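Glutathione S-transferase (Burkholderia glumae, PDB 4ISD) binds glutathione and probably catalyses its conjugation to electrophilic substrates, as other dimeric glutathione S-transferases do. Local coordinates at residues Tyr16-Met22 with Trp207-Lys211; Leu107-Arg112 with Ile168-Phe173; Val27-Leu33 with Tyr90-Leu94; Leu147-Ala151 with Phe173-Leu177. All coordinates share one frame. Numbering follows the deposited sequence.

Contact 1 of 4, residues Tyr16-Met22 with Trp207-Lys211; sequences YVSAFAM and WVKQK. With GSH (glutathione), chain F.
At the glutathione S-transferase domain interface, the turn Tyr16-Ser18 and first helical turn (19-22) of the thioredoxin-like N-terminal domain receive the C-terminal helix 202-212, here 207-211. CA atoms come nearest at Tyr16-Lys211 (5.5 Å) and Met22-Trp207 (6.7 Å). Trp207 (chi1 t, chi2 -93°) points toward the turn and lies between Tyr16 on one face and Met22 on the other. The extended Met22 (chi1 and chi2 t) sets CG 3.8 Å from the centroid of the Trp207 five-membered ring, a CH-pi contact, and SD 3.6 Å from Trp207 CD1, a Met-aromatic one. Tyr16, with positive phi (55°) and chi1 m, meets the indole obliquely, planes at 51°, CD2 3.6 Å from Trp207 CH2; Lys211 CA makes a CH-pi contact over the Tyr16 ring. Ala21 CB reaches Trp207 CH2 at 3.8 Å. Ser18, a glutathione-pocket residue, is the N-cap: with chi1 t, its OG accepts from Phe20 N (3.0 Å) and Ala21 N (2.9 Å) and lies 3.9 Å from glutathione CB2.

Contact 2 of 4, residues Leu107-Arg112 with Ile168-Phe173; sequences LQAWIR and IADTDF
Asp172 (chi1 m) points toward helix 107-112 and lays its carboxylate against the ends of Gln108 and Arg112, whose side chains start out sideways and bend in. Asp172 OD2 accepts from Gln108 NE2 at 2.6 Å and, in a salt bridge, from Arg112 NH1 and NH2, each at 2.9 Å. Arg112 is m, t, t along chi1 to chi3, and its NH1 also donates to Gln108 O (3.0 Å), one turn back. The helices run nearly parallel, axes 9.5 Å apart and crossing at +24°, with CA atoms nearest at Gln108-Ala169 (5.7 Å) and Ile111-Phe173 (7.2 Å). Beside this polar cluster, Leu107 (chi1 t, chi2 p) puts CD1 over one face of the Phe173 ring, Leu107 CD1 to Phe173 CD1 4.1 Å, while Ile111 CD1 (chi1 m, chi2 t) lies 3.6 Å from Phe173 N. The pair belongs to the all-helical C-terminal domain. Arg112 NH2 bonds Ser74 as well, and its NE bonds glutathione, so the buried Asp172 carboxylate balances the charge of a ligand-pocket arginine and probably helps hold it in place.

Contact 3 of 4, residues Val27-Leu33 with Tyr90-Leu94; sequences VLKEKGL and YAAVL
Segment 27-33 is the last turn of helix 19-31 and its exit: Gly32, at positive phi (77°), ends the helix in a Schellman motif, with Leu33 N donating to Leu28 O (3.2 Å) and Gly32 N to Lys29 O (3.1 Å). Segment 90-94 passes it as irregular, mostly extended chain; CA atoms approach to 5.0 Å at Lys31-Ala91 and 6.4 Å at Val27-Val93. Lys31 (chi1 m, chi2 t) is the residue of the helix side most buried by the contact, with CE 3.2 Å from Ala91 O and NZ 3.7 Å from Val93 CG2; its ammonium forms a salt bridge with Asp82. Val93 (chi1 m) points toward the helix and sets CG1 3.7 Å from Val27 CG1 and 4.3 Å from Glu30 CB. Tyr90 (chi1 m) turns its ring edge to Lys31 O, CD2 at 3.7 Å, and its CE2 meets Leu33 CD2 at 4.1 Å. The crossing chain belongs to the linker between helices 74-84 and 98-113, joining the GST domains; Val93 also packs on Ile168 of helix 168-177, while Leu28 faces strand 8-13.

Contact 4 of 4, residues Leu147-Ala151 with Phe173-Leu177; sequences LLSAA and FALML
Leu147, Phe173 and Leu177 bury the most surface where helix 139-154 meets helix 168-177. The segment axes cross at -138°, roughly antiparallel, and come no closer than 11.4 Å, a spacing bridged by side chains; the closest CA pair is Leu147-Leu177, at 7.3 Å. Leu147 (chi1 t, chi2 p) points toward the opposite helix. Its CD1 reaches Leu177 CD2 at 3.7 Å, Phe173 CE1 at 4.1 Å and Met176 CG at 4.2 Å, and its CD2 lies 3.8 Å from Met176 O. Phe173 (chi1 t, chi2 25°) leaves its helix sideways, but its ring extends to the small residues across the gap: CZ is 3.8 Å from Ala151 CA and 4.2 Å from Ala151 CB, with Ala150 C at the ring edge, 4.2 Å from CZ. Leu177 (chi1 m, chi2 t) likewise bends inward, bringing CD2 3.6 Å from Ala151 CB. Short Ala150 and Ala151 thus let the longer side chains of helix 168-177 close the interface. Leu177 packs on Tyr194 and Val195 of helix 189-199 in the same chain, and Ala150 on Leu57 of the second subunit. The side chains that meet across the pair are all apolar, forming part of the hydrophobic core of the all-helical GST C-terminal domain.

In the fold
Helix 168-177 links contacts 2 and 4, which share Phe173 and have centres 9 Å apart; Trp110 CZ3 meets Ala150 CB at 3.6 Å. The N-terminal end of helix 168-177 joins contact 2 to contact 3 through a probable hydrogen bond, Ile168 N to Val93 O (2.8 Å); these two centres are 16 Å apart. Contacts 1 and 3 both use helix 19-31 of the thioredoxin-like domain. Contact 1 touches contact 2 where Phe20 CE1 lies 3.6 Å from Arg112 CG, and contact 4 where Met22 CE lies 3.4 Å from Leu175 CD2. Glutathione is bound where contacts 1 and 2 converge: Ser18, Phe20 and Arg112 line its pocket, completed in part by Ser113 of the second subunit.

Contact 1 of 4, residues Tyr16-Met22 with Trp207-Lys211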
loop_
_atom_site.group_PDB
_atom_site.type_symbol
_atom_site.label_atom_id
_atom_site.label_comp_id
_atom_site.label_asym_id
_atom_site.label_seq_id
_atom_site.Cartn_x
_atom_site.Cartn_y
_atom_site.Cartn_z
ATOM N N TYR A 16 4.877 -21.444 -0.216
ATOM C CA TYR A 16 6.000 -20.506 -0.223
ATOM C C TYR A 16 6.149 -19.777 -1.557
ATOM O O TYR A 16 7.243 -19.362 -1.942
ATOM C CB TYR A 16 7.297 -21.226 0.162
ATOM C CG TYR A 16 7.356 -21.604 1.627
ATOM C CD1 TYR A 16 6.671 -22.712 2.107
ATOM C CD2 TYR A 16 8.096 -20.847 2.533
ATOM C CE1 TYR A 16 6.725 -23.061 3.444
ATOM C CE2 TYR A 16 8.153 -21.188 3.877
ATOM C CZ TYR A 16 7.466 -22.294 4.325
ATOM O OH TYR A 16 7.515 -22.639 5.658
ATOM N N VAL A 17 5.031 -19.624 -2.256
ATOM C CA VAL A 17 5.034 -19.003 -3.570
ATOM C C VAL A 17 4.881 -17.482 -3.498
ATOM O O VAL A 17 5.625 -16.762 -4.163
ATOM C CB VAL A 17 3.964 -19.628 -4.493
ATOM C CG1 VAL A 17 3.904 -18.892 -5.821
ATOM C CG2 VAL A 17 4.264 -21.110 -4.715
ATOM N N SER A 18 3.939 -17.003 -2.682
ATOM C CA SER A 18 3.665 -15.566 -2.552
ATOM C C SER A 18 4.886 -14.628 -2.590
ATOM O O SER A 18 5.830 -14.783 -1.818
ATOM C CB SER A 18 2.866 -15.281 -1.282
ATOM O OG SER A 18 2.696 -13.881 -1.097
ATOM N N ALA A 19 4.847 -13.644 -3.484
ATOM C CA ALA A 19 5.881 -12.624 -3.545
ATOM C C ALA A 19 5.825 -11.736 -2.312
ATOM O O ALA A 19 6.793 -11.049 -1.972
ATOM C CB ALA A 19 5.689 -11.784 -4.771
ATOM N N PHE A 20 4.677 -11.737 -1.648
ATOM C CA PHE A 20 4.453 -10.813 -0.554
ATOM C C PHE A 20 4.799 -11.448 0.775
ATOM O O PHE A 20 5.257 -10.768 1.692
ATOM C CB PHE A 20 3.014 -10.297 -0.586
ATOM C CG PHE A 20 2.656 -9.637 -1.885
ATOM C CD1 PHE A 20 3.388 -8.540 -2.337
ATOM C CD2 PHE A 20 1.616 -10.126 -2.671
ATOM C CE1 PHE A 20 3.080 -7.925 -3.548
ATOM C CE2 PHE A 20 1.295 -9.526 -3.883
ATOM C CZ PHE A 20 2.023 -8.418 -4.323
ATOM N N ALA A 21 4.582 -12.754 0.865
ATOM C CA ALA A 21 5.032 -13.518 2.009
ATOM C C ALA A 21 6.545 -13.368 2.087
ATOM O O ALA A 21 7.112 -13.051 3.143
ATOM C CB ALA A 21 4.652 -14.975 1.846
ATOM N N MET A 22 7.192 -13.566 0.945
ATOM C CA MET A 22 8.643 -13.503 0.864
ATOM C C MET A 22 9.163 -12.143 1.318
ATOM O O MET A 22 10.196 -12.039 1.998
ATOM C CB MET A 22 9.085 -13.785 -0.559
ATOM C CG MET A 22 10.566 -13.664 -0.770
ATOM S SD MET A 22 10.993 -14.202 -2.426
ATOM C CE MET A 22 12.347 -13.079 -2.703
ATOM N N TRP A 207 14.910 -17.723 2.293
ATOM C CA TRP A 207 13.538 -18.017 1.862
ATOM C C TRP A 207 13.467 -19.181 0.881
ATOM O O TRP A 207 12.614 -20.062 1.042
ATOM C CB TRP A 207 12.854 -16.790 1.255
ATOM C CG TRP A 207 11.560 -17.099 0.560
ATOM C CD1 TRP A 207 11.387 -17.369 -0.767
ATOM C CD2 TRP A 207 10.254 -17.165 1.158
ATOM N NE1 TRP A 207 10.058 -17.606 -1.029
ATOM C CE2 TRP A 207 9.340 -17.480 0.132
ATOM C CE3 TRP A 207 9.767 -16.976 2.459
ATOM C CZ2 TRP A 207 7.966 -17.614 0.366
ATOM C CZ3 TRP A 207 8.398 -17.115 2.691
ATOM C CH2 TRP A 207 7.517 -17.437 1.651
ATOM N N VAL A 208 14.341 -19.200 -0.129
ATOM C CA VAL A 208 14.304 -20.319 -1.078
ATOM C C VAL A 208 14.761 -21.616 -0.408
ATOM O O VAL A 208 14.364 -22.712 -0.817
ATOM C CB VAL A 208 15.065 -20.060 -2.425
ATOM C CG1 VAL A 208 15.432 -18.581 -2.595
ATOM C CG2 VAL A 208 16.267 -20.923 -2.531
ATOM N N LYS A 209 15.559 -21.471 0.649
ATOM C CA LYS A 209 15.993 -22.604 1.476
ATOM C C LYS A 209 14.864 -23.124 2.370
ATOM O O LYS A 209 14.691 -24.328 2.531
ATOM C CB LYS A 209 17.212 -22.211 2.329
ATOM C CG LYS A 209 17.397 -23.000 3.629
ATOM C CD LYS A 209 18.238 -24.260 3.428
ATOM C CE LYS A 209 18.841 -24.747 4.749
ATOM N NZ LYS A 209 18.588 -26.200 4.981
ATOM N N GLN A 210 14.105 -22.216 2.966
ATOM C CA GLN A 210 12.992 -22.630 3.814
ATOM C C GLN A 210 11.911 -23.278 2.950
ATOM O O GLN A 210 11.328 -24.300 3.328
ATOM C CB GLN A 210 12.423 -21.434 4.574
ATOM C CG GLN A 210 11.161 -21.745 5.348
ATOM C CD GLN A 210 11.394 -21.779 6.839
ATOM O OE1 GLN A 210 12.414 -21.283 7.326
ATOM N NE2 GLN A 210 10.450 -22.364 7.577
ATOM N N LYS A 211 11.663 -22.673 1.788
ATOM C CA LYS A 211 10.732 -23.206 0.806
ATOM C C LYS A 211 11.154 -24.599 0.376
ATOM O O LYS A 211 10.400 -25.556 0.554
ATOM C CB LYS A 211 10.670 -22.298 -0.417
ATOM C CG LYS A 211 9.973 -22.948 -1.601
ATOM C CD LYS A 211 9.876 -22.014 -2.798
ATOM C CE LYS A 211 9.118 -22.682 -3.942
ATOM N NZ LYS A 211 8.753 -21.711 -5.014
HETATM N N1 GSH F . -1.109 -6.233 -0.643
HETATM C CA1 GSH F . -1.045 -7.529 -0.002
HETATM C C1 GSH F . 0.212 -7.720 0.802
HETATM O O11 GSH F . 1.287 -7.118 0.512
HETATM O O12 GSH F . 0.172 -8.490 1.800
HETATM C CB1 GSH F . -1.284 -8.666 -0.962
HETATM C CG1 GSH F . -1.385 -9.974 -0.161
HETATM C CD1 GSH F . -1.833 -11.114 -1.097
HETATM O OE1 GSH F . -2.237 -10.858 -2.225
HETATM N N2 GSH F . -1.763 -12.503 -0.640
HETATM C CA2 GSH F . -2.163 -13.610 -1.480
HETATM C C2 GSH F . -3.344 -14.313 -0.884
HETATM O O2 GSH F . -3.481 -14.401 0.322
HETATM C CB2 GSH F . -1.055 -14.616 -1.602
HETATM S SG2 GSH F . -0.701 -14.867 -3.324
HETATM N N3 GSH F . -4.344 -14.914 -1.733
HETATM C CA3 GSH F . -5.464 -15.574 -1.093
HETATM C C3 GSH F . -6.684 -14.737 -1.356
HETATM O O31 GSH F . -6.554 -13.513 -1.647
HETATM O O32 GSH F . -7.833 -15.264 -1.297
HETATM O O HOH W 1 8.442 -16.695 -3.762
#

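Contact 2 of 4, residues Leu107-Arg112 with Ile168-Phe173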
loop_
_atom_site.group_PDB
_atom_site.type_symbol
_atom_site.label_atom_id
_atom_site.label_comp_id
_atom_site.label_asym_id
_atom_site.label_seq_id
_atom_site.Cartn_x
_atom_site.Cartn_y
_atom_site.Cartn_z
ATOM N N LEU A 107 6.948 2.886 -4.527
ATOM C CA LEU A 107 7.235 1.694 -5.327
ATOM C C LEU A 107 6.482 0.461 -4.786
ATOM O O LEU A 107 5.825 -0.257 -5.557
ATOM C CB LEU A 107 8.749 1.457 -5.437
ATOM C CG LEU A 107 9.326 0.309 -6.284
ATOM C CD1 LEU A 107 8.712 0.256 -7.684
ATOM C CD2 LEU A 107 10.858 0.425 -6.371
ATOM N N GLN A 108 6.552 0.248 -3.468
ATOM C CA GLN A 108 5.798 -0.823 -2.791
ATOM C C GLN A 108 4.302 -0.818 -3.110
ATOM O O GLN A 108 3.721 -1.853 -3.422
ATOM C CB GLN A 108 5.990 -0.749 -1.270
ATOM C CG GLN A 108 7.403 -1.089 -0.814
ATOM C CD GLN A 108 7.424 -1.693 0.570
ATOM O OE1 GLN A 108 7.289 -0.978 1.571
ATOM N NE2 GLN A 108 7.574 -3.026 0.641
ATOM N N ALA A 109 3.680 0.350 -3.026
ATOM C CA ALA A 109 2.243 0.466 -3.271
ATOM C C ALA A 109 1.923 0.231 -4.740
ATOM O O ALA A 109 0.899 -0.376 -5.088
ATOM C CB ALA A 109 1.735 1.846 -2.839
ATOM N N TRP A 110 2.791 0.741 -5.604
ATOM C CA TRP A 110 2.558 0.623 -7.028
ATOM C C TRP A 110 2.547 -0.849 -7.382
ATOM O O TRP A 110 1.596 -1.346 -7.996
ATOM C CB TRP A 110 3.643 1.342 -7.818
ATOM C CG TRP A 110 3.334 1.440 -9.279
ATOM C CD1 TRP A 110 2.094 1.434 -9.868
ATOM C CD2 TRP A 110 4.284 1.533 -10.346
ATOM N NE1 TRP A 110 2.221 1.529 -11.237
ATOM C CE2 TRP A 110 3.556 1.595 -11.551
ATOM C CE3 TRP A 110 5.674 1.595 -10.392
ATOM C CZ2 TRP A 110 4.185 1.705 -12.792
ATOM C CZ3 TRP A 110 6.288 1.703 -11.619
ATOM C CH2 TRP A 110 5.546 1.755 -12.806
ATOM N N ILE A 111 3.605 -1.540 -6.965
ATOM C CA ILE A 111 3.745 -2.969 -7.209
ATOM C C ILE A 111 2.502 -3.722 -6.744
ATOM O O ILE A 111 1.931 -4.529 -7.478
ATOM C CB ILE A 111 4.999 -3.507 -6.505
ATOM C CG1 ILE A 111 6.243 -3.049 -7.269
ATOM C CG2 ILE A 111 4.944 -5.019 -6.391
ATOM C CD1 ILE A 111 7.523 -3.261 -6.524
ATOM N N ARG A 112 2.051 -3.409 -5.539
ATOM C CA ARG A 112 0.943 -4.120 -4.944
ATOM C C ARG A 112 -0.431 -3.768 -5.525
ATOM O O ARG A 112 -1.414 -4.451 -5.212
ATOM C CB ARG A 112 0.939 -3.848 -3.443
ATOM C CG ARG A 112 2.041 -4.553 -2.678
ATOM C CD ARG A 112 2.226 -3.989 -1.283
ATOM N NE ARG A 112 3.214 -4.759 -0.539
ATOM C CZ ARG A 112 4.530 -4.725 -0.765
ATOM N NH1 ARG A 112 5.035 -3.945 -1.731
ATOM N NH2 ARG A 112 5.346 -5.478 -0.026
ATOM N N ILE A 168 13.636 -2.723 1.329
ATOM C CA ILE A 168 12.672 -3.790 1.055
ATOM C C ILE A 168 11.968 -3.599 -0.292
ATOM O O ILE A 168 11.507 -4.572 -0.890
ATOM C CB ILE A 168 11.612 -3.958 2.195
ATOM C CG1 ILE A 168 10.871 -5.283 2.027
ATOM C CG2 ILE A 168 10.628 -2.783 2.243
ATOM C CD1 ILE A 168 11.801 -6.474 2.007
ATOM N N ALA A 169 11.907 -2.357 -0.776
ATOM C CA ALA A 169 11.302 -2.062 -2.079
ATOM C C ALA A 169 11.995 -2.798 -3.205
ATOM O O ALA A 169 11.340 -3.164 -4.180
ATOM C CB ALA A 169 11.314 -0.580 -2.361
ATOM N N ASP A 170 13.315 -3.005 -3.060
ATOM C CA ASP A 170 14.143 -3.683 -4.070
ATOM C C ASP A 170 13.807 -5.161 -4.222
ATOM O O ASP A 170 13.755 -5.670 -5.342
ATOM C CB ASP A 170 15.637 -3.540 -3.772
ATOM C CG ASP A 170 16.116 -2.107 -3.870
ATOM O OD1 ASP A 170 16.038 -1.550 -4.990
ATOM O OD2 ASP A 170 16.573 -1.544 -2.834
ATOM N N THR A 171 13.597 -5.851 -3.102
ATOM C CA THR A 171 13.133 -7.239 -3.154
ATOM C C THR A 171 11.806 -7.291 -3.902
ATOM O O THR A 171 11.603 -8.133 -4.780
ATOM C CB THR A 171 12.881 -7.816 -1.756
ATOM O OG1 THR A 171 13.998 -7.530 -0.908
ATOM C CG2 THR A 171 12.674 -9.322 -1.831
ATOM N N ASP A 172 10.908 -6.375 -3.543
ATOM C CA ASP A 172 9.582 -6.328 -4.139
ATOM C C ASP A 172 9.668 -6.080 -5.629
ATOM O O ASP A 172 8.976 -6.734 -6.418
ATOM C CB ASP A 172 8.754 -5.226 -3.482
ATOM C CG ASP A 172 8.293 -5.605 -2.101
ATOM O OD1 ASP A 172 8.433 -6.808 -1.748
ATOM O OD2 ASP A 172 7.786 -4.708 -1.386
ATOM N N PHE A 173 10.524 -5.128 -6.001
ATOM C CA PHE A 173 10.733 -4.773 -7.398
ATOM C C PHE A 173 11.296 -5.967 -8.169
ATOM O O PHE A 173 10.804 -6.308 -9.254
ATOM C CB PHE A 173 11.695 -3.592 -7.514
ATOM C CG PHE A 173 11.601 -2.865 -8.816
ATOM C CD1 PHE A 173 10.429 -2.899 -9.557
ATOM C CD2 PHE A 173 12.677 -2.140 -9.299
ATOM C CE1 PHE A 173 10.323 -2.224 -10.751
ATOM C CE2 PHE A 173 12.587 -1.469 -10.501
ATOM C CZ PHE A 173 11.405 -1.511 -11.231
#

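Contact 3 of 4, residues Val27-Leu33 with Tyr90-Leu94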
loop_
_atom_site.group_PDB
_atom_site.type_symbol
_atom_site.label_atom_id
_atom_site.label_comp_id
_atom_site.label_asym_id
_atom_site.label_seq_id
_atom_site.Cartn_x
_atom_site.Cartn_y
_atom_site.Cartn_z
ATOM N N VAL A 27 12.151 -8.909 5.496
ATOM C CA VAL A 27 12.304 -7.830 6.472
ATOM C C VAL A 27 12.823 -8.365 7.805
ATOM O O VAL A 27 13.798 -7.842 8.361
ATOM C CB VAL A 27 10.995 -7.051 6.667
ATOM C CG1 VAL A 27 11.152 -5.994 7.743
ATOM C CG2 VAL A 27 10.589 -6.405 5.369
ATOM N N LEU A 28 12.177 -9.417 8.299
ATOM C CA LEU A 28 12.556 -10.035 9.567
ATOM C C LEU A 28 14.002 -10.491 9.513
ATOM O O LEU A 28 14.789 -10.227 10.427
ATOM C CB LEU A 28 11.646 -11.229 9.878
ATOM C CG LEU A 28 10.187 -10.912 10.229
ATOM C CD1 LEU A 28 9.271 -12.092 9.928
ATOM C CD2 LEU A 28 10.069 -10.513 11.704
ATOM N N LYS A 29 14.356 -11.161 8.423
ATOM C CA LYS A 29 15.688 -11.707 8.301
ATOM C C LYS A 29 16.755 -10.625 8.215
ATOM O O LYS A 29 17.795 -10.745 8.844
ATOM C CB LYS A 29 15.763 -12.682 7.136
ATOM C CG LYS A 29 15.450 -14.105 7.547
ATOM C CD LYS A 29 16.633 -14.699 8.289
ATOM C CE LYS A 29 16.371 -16.138 8.703
ATOM N NZ LYS A 29 15.168 -16.248 9.567
ATOM N N GLU A 30 16.495 -9.557 7.470
ATOM C CA GLU A 30 17.463 -8.459 7.370
ATOM C C GLU A 30 17.814 -7.882 8.740
ATOM O O GLU A 30 18.968 -7.515 8.986
ATOM C CB GLU A 30 16.913 -7.334 6.498
ATOM C CG GLU A 30 16.746 -7.710 5.052
ATOM C CD GLU A 30 18.061 -7.903 4.336
ATOM O OE1 GLU A 30 19.078 -7.306 4.770
ATOM O OE2 GLU A 30 18.070 -8.646 3.332
ATOM N N LYS A 31 16.808 -7.803 9.616
ATOM C CA LYS A 31 16.950 -7.177 10.923
ATOM C C LYS A 31 17.533 -8.121 11.960
ATOM O O LYS A 31 17.873 -7.683 13.073
ATOM C CB LYS A 31 15.598 -6.682 11.427
ATOM C CG LYS A 31 14.895 -5.695 10.515
ATOM C CD LYS A 31 13.768 -5.030 11.272
ATOM C CE LYS A 31 13.848 -3.519 11.204
ATOM N NZ LYS A 31 13.104 -2.959 10.044
ATOM N N GLY A 32 17.633 -9.408 11.603
ATOM C CA GLY A 32 18.212 -10.429 12.472
ATOM C C GLY A 32 17.296 -10.891 13.601
ATOM O O GLY A 32 17.762 -11.301 14.660
ATOM N N LEU A 33 15.989 -10.833 13.374
ATOM C CA LEU A 33 14.992 -11.175 14.396
ATOM C C LEU A 33 14.633 -12.676 14.427
ATOM O O LEU A 33 14.632 -13.349 13.388
ATOM C CB LEU A 33 13.712 -10.334 14.199
ATOM C CG LEU A 33 13.775 -8.826 14.481
ATOM C CD1 LEU A 33 12.607 -8.072 13.833
ATOM C CD2 LEU A 33 13.814 -8.543 15.982
ATOM N N TYR A 90 19.041 -1.640 14.856
ATOM C CA TYR A 90 18.652 -2.704 13.934
ATOM C C TYR A 90 18.808 -2.213 12.495
ATOM O O TYR A 90 18.684 -1.023 12.235
ATOM C CB TYR A 90 17.178 -3.088 14.154
ATOM C CG TYR A 90 16.884 -3.787 15.463
ATOM C CD1 TYR A 90 16.431 -3.074 16.579
ATOM C CD2 TYR A 90 17.054 -5.162 15.591
ATOM C CE1 TYR A 90 16.157 -3.722 17.784
ATOM C CE2 TYR A 90 16.789 -5.813 16.792
ATOM C CZ TYR A 90 16.338 -5.092 17.883
ATOM O OH TYR A 90 16.078 -5.751 19.070
ATOM N N ALA A 91 19.055 -3.117 11.550
ATOM C CA ALA A 91 19.104 -2.725 10.138
ATOM C C ALA A 91 17.740 -2.189 9.687
ATOM O O ALA A 91 16.702 -2.806 9.964
ATOM C CB ALA A 91 19.505 -3.890 9.279
ATOM N N ALA A 92 17.752 -1.051 8.992
ATOM C CA ALA A 92 16.529 -0.485 8.423
ATOM C C ALA A 92 16.188 -1.077 7.066
ATOM O O ALA A 92 17.061 -1.259 6.211
ATOM C CB ALA A 92 16.637 1.026 8.312
ATOM N N VAL A 93 14.906 -1.353 6.859
ATOM C CA VAL A 93 14.446 -1.862 5.577
ATOM C C VAL A 93 13.849 -0.748 4.725
ATOM O O VAL A 93 13.497 -0.969 3.554
ATOM C CB VAL A 93 13.425 -2.976 5.768
ATOM C CG1 VAL A 93 14.067 -4.130 6.552
ATOM C CG2 VAL A 93 12.162 -2.434 6.462
ATOM N N LEU A 94 13.732 0.443 5.318
ATOM C CA LEU A 94 13.285 1.636 4.596
ATOM C C LEU A 94 14.360 2.722 4.599
ATOM O O LEU A 94 15.055 2.907 5.599
ATOM C CB LEU A 94 12.002 2.194 5.219
ATOM C CG LEU A 94 10.637 1.566 4.921
ATOM C CD1 LEU A 94 9.519 2.479 5.455
ATOM C CD2 LEU A 94 10.450 1.262 3.414
#

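Contact 4 of 4, residues Leu147-Ala151 with Phe173-Leu177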
loop_
_atom_site.group_PDB
_atom_site.type_symbol
_atom_site.label_atom_id
_atom_site.label_comp_id
_atom_site.label_asym_id
_atom_site.label_seq_id
_atom_site.Cartn_x
_atom_site.Cartn_y
_atom_site.Cartn_z
ATOM N N LEU A 147 6.092 -1.398 -16.761
ATOM C CA LEU A 147 7.081 -2.116 -15.955
ATOM C C LEU A 147 8.494 -1.928 -16.509
ATOM O O LEU A 147 9.418 -1.584 -15.779
ATOM C CB LEU A 147 6.756 -3.609 -15.876
ATOM C CG LEU A 147 7.706 -4.329 -14.920
ATOM C CD1 LEU A 147 7.677 -3.621 -13.575
ATOM C CD2 LEU A 147 7.376 -5.817 -14.771
ATOM N N LEU A 148 8.659 -2.133 -17.810
ATOM C CA LEU A 148 9.987 -2.038 -18.403
ATOM C C LEU A 148 10.534 -0.623 -18.318
ATOM O O LEU A 148 11.716 -0.423 -18.062
ATOM C CB LEU A 148 9.967 -2.515 -19.847
ATOM C CG LEU A 148 11.336 -2.607 -20.500
ATOM C CD1 LEU A 148 12.175 -3.634 -19.780
ATOM C CD2 LEU A 148 11.173 -2.970 -21.953
ATOM N N SER A 149 9.663 0.358 -18.515
ATOM C CA SER A 149 10.070 1.757 -18.463
ATOM C C SER A 149 10.502 2.160 -17.063
ATOM O O SER A 149 11.464 2.908 -16.903
ATOM C CB SER A 149 8.941 2.665 -18.937
ATOM O OG SER A 149 9.346 4.023 -18.884
ATOM N N ALA A 150 9.793 1.663 -16.050
ATOM C CA ALA A 150 10.186 1.923 -14.669
ATOM C C ALA A 150 11.555 1.306 -14.394
ATOM O O ALA A 150 12.424 1.942 -13.796
ATOM C CB ALA A 150 9.155 1.370 -13.703
ATOM N N ALA A 151 11.733 0.063 -14.837
ATOM C CA ALA A 151 12.979 -0.669 -14.628
ATOM C C ALA A 151 14.154 0.057 -15.280
ATOM O O ALA A 151 15.217 0.192 -14.675
ATOM C CB ALA A 151 12.861 -2.081 -15.180
ATOM N N PHE A 173 10.524 -5.128 -6.001
ATOM C CA PHE A 173 10.733 -4.773 -7.398
ATOM C C PHE A 173 11.296 -5.967 -8.169
ATOM O O PHE A 173 10.804 -6.308 -9.254
ATOM C CB PHE A 173 11.695 -3.592 -7.514
ATOM C CG PHE A 173 11.601 -2.865 -8.816
ATOM C CD1 PHE A 173 10.429 -2.899 -9.557
ATOM C CD2 PHE A 173 12.677 -2.140 -9.299
ATOM C CE1 PHE A 173 10.323 -2.224 -10.751
ATOM C CE2 PHE A 173 12.587 -1.469 -10.501
ATOM C CZ PHE A 173 11.405 -1.511 -11.231
ATOM N N ALA A 174 12.318 -6.600 -7.592
ATOM C CA ALA A 174 13.005 -7.703 -8.248
ATOM C C ALA A 174 12.050 -8.853 -8.502
ATOM O O ALA A 174 12.032 -9.414 -9.607
ATOM C CB ALA A 174 14.185 -8.161 -7.429
ATOM N N LEU A 175 11.245 -9.194 -7.496
ATOM C CA LEU A 175 10.192 -10.199 -7.692
ATOM C C LEU A 175 9.274 -9.829 -8.846
ATOM O O LEU A 175 9.033 -10.651 -9.730
ATOM C CB LEU A 175 9.376 -10.428 -6.419
ATOM C CG LEU A 175 10.281 -10.845 -5.260
ATOM C CD1 LEU A 175 9.496 -11.278 -4.024
ATOM C CD2 LEU A 175 11.227 -11.932 -5.726
ATOM N N MET A 176 8.788 -8.586 -8.851
ATOM C CA MET A 176 7.846 -8.142 -9.888
ATOM C C MET A 176 8.494 -8.160 -11.258
ATOM O O MET A 176 7.865 -8.581 -12.229
ATOM C CB MET A 176 7.302 -6.744 -9.578
ATOM C CG MET A 176 6.264 -6.206 -10.575
ATOM S SD MET A 176 4.640 -7.038 -10.629
ATOM C CE MET A 176 4.411 -7.528 -8.925
ATOM N N LEU A 177 9.763 -7.741 -11.338
ATOM C CA LEU A 177 10.463 -7.710 -12.626
ATOM C C LEU A 177 10.559 -9.074 -13.309
ATOM O O LEU A 177 10.855 -9.146 -14.493
ATOM C CB LEU A 177 11.851 -7.069 -12.511
ATOM C CG LEU A 177 11.849 -5.566 -12.214
ATOM C CD1 LEU A 177 13.255 -5.084 -11.884
ATOM C CD2 LEU A 177 11.239 -4.766 -13.370
#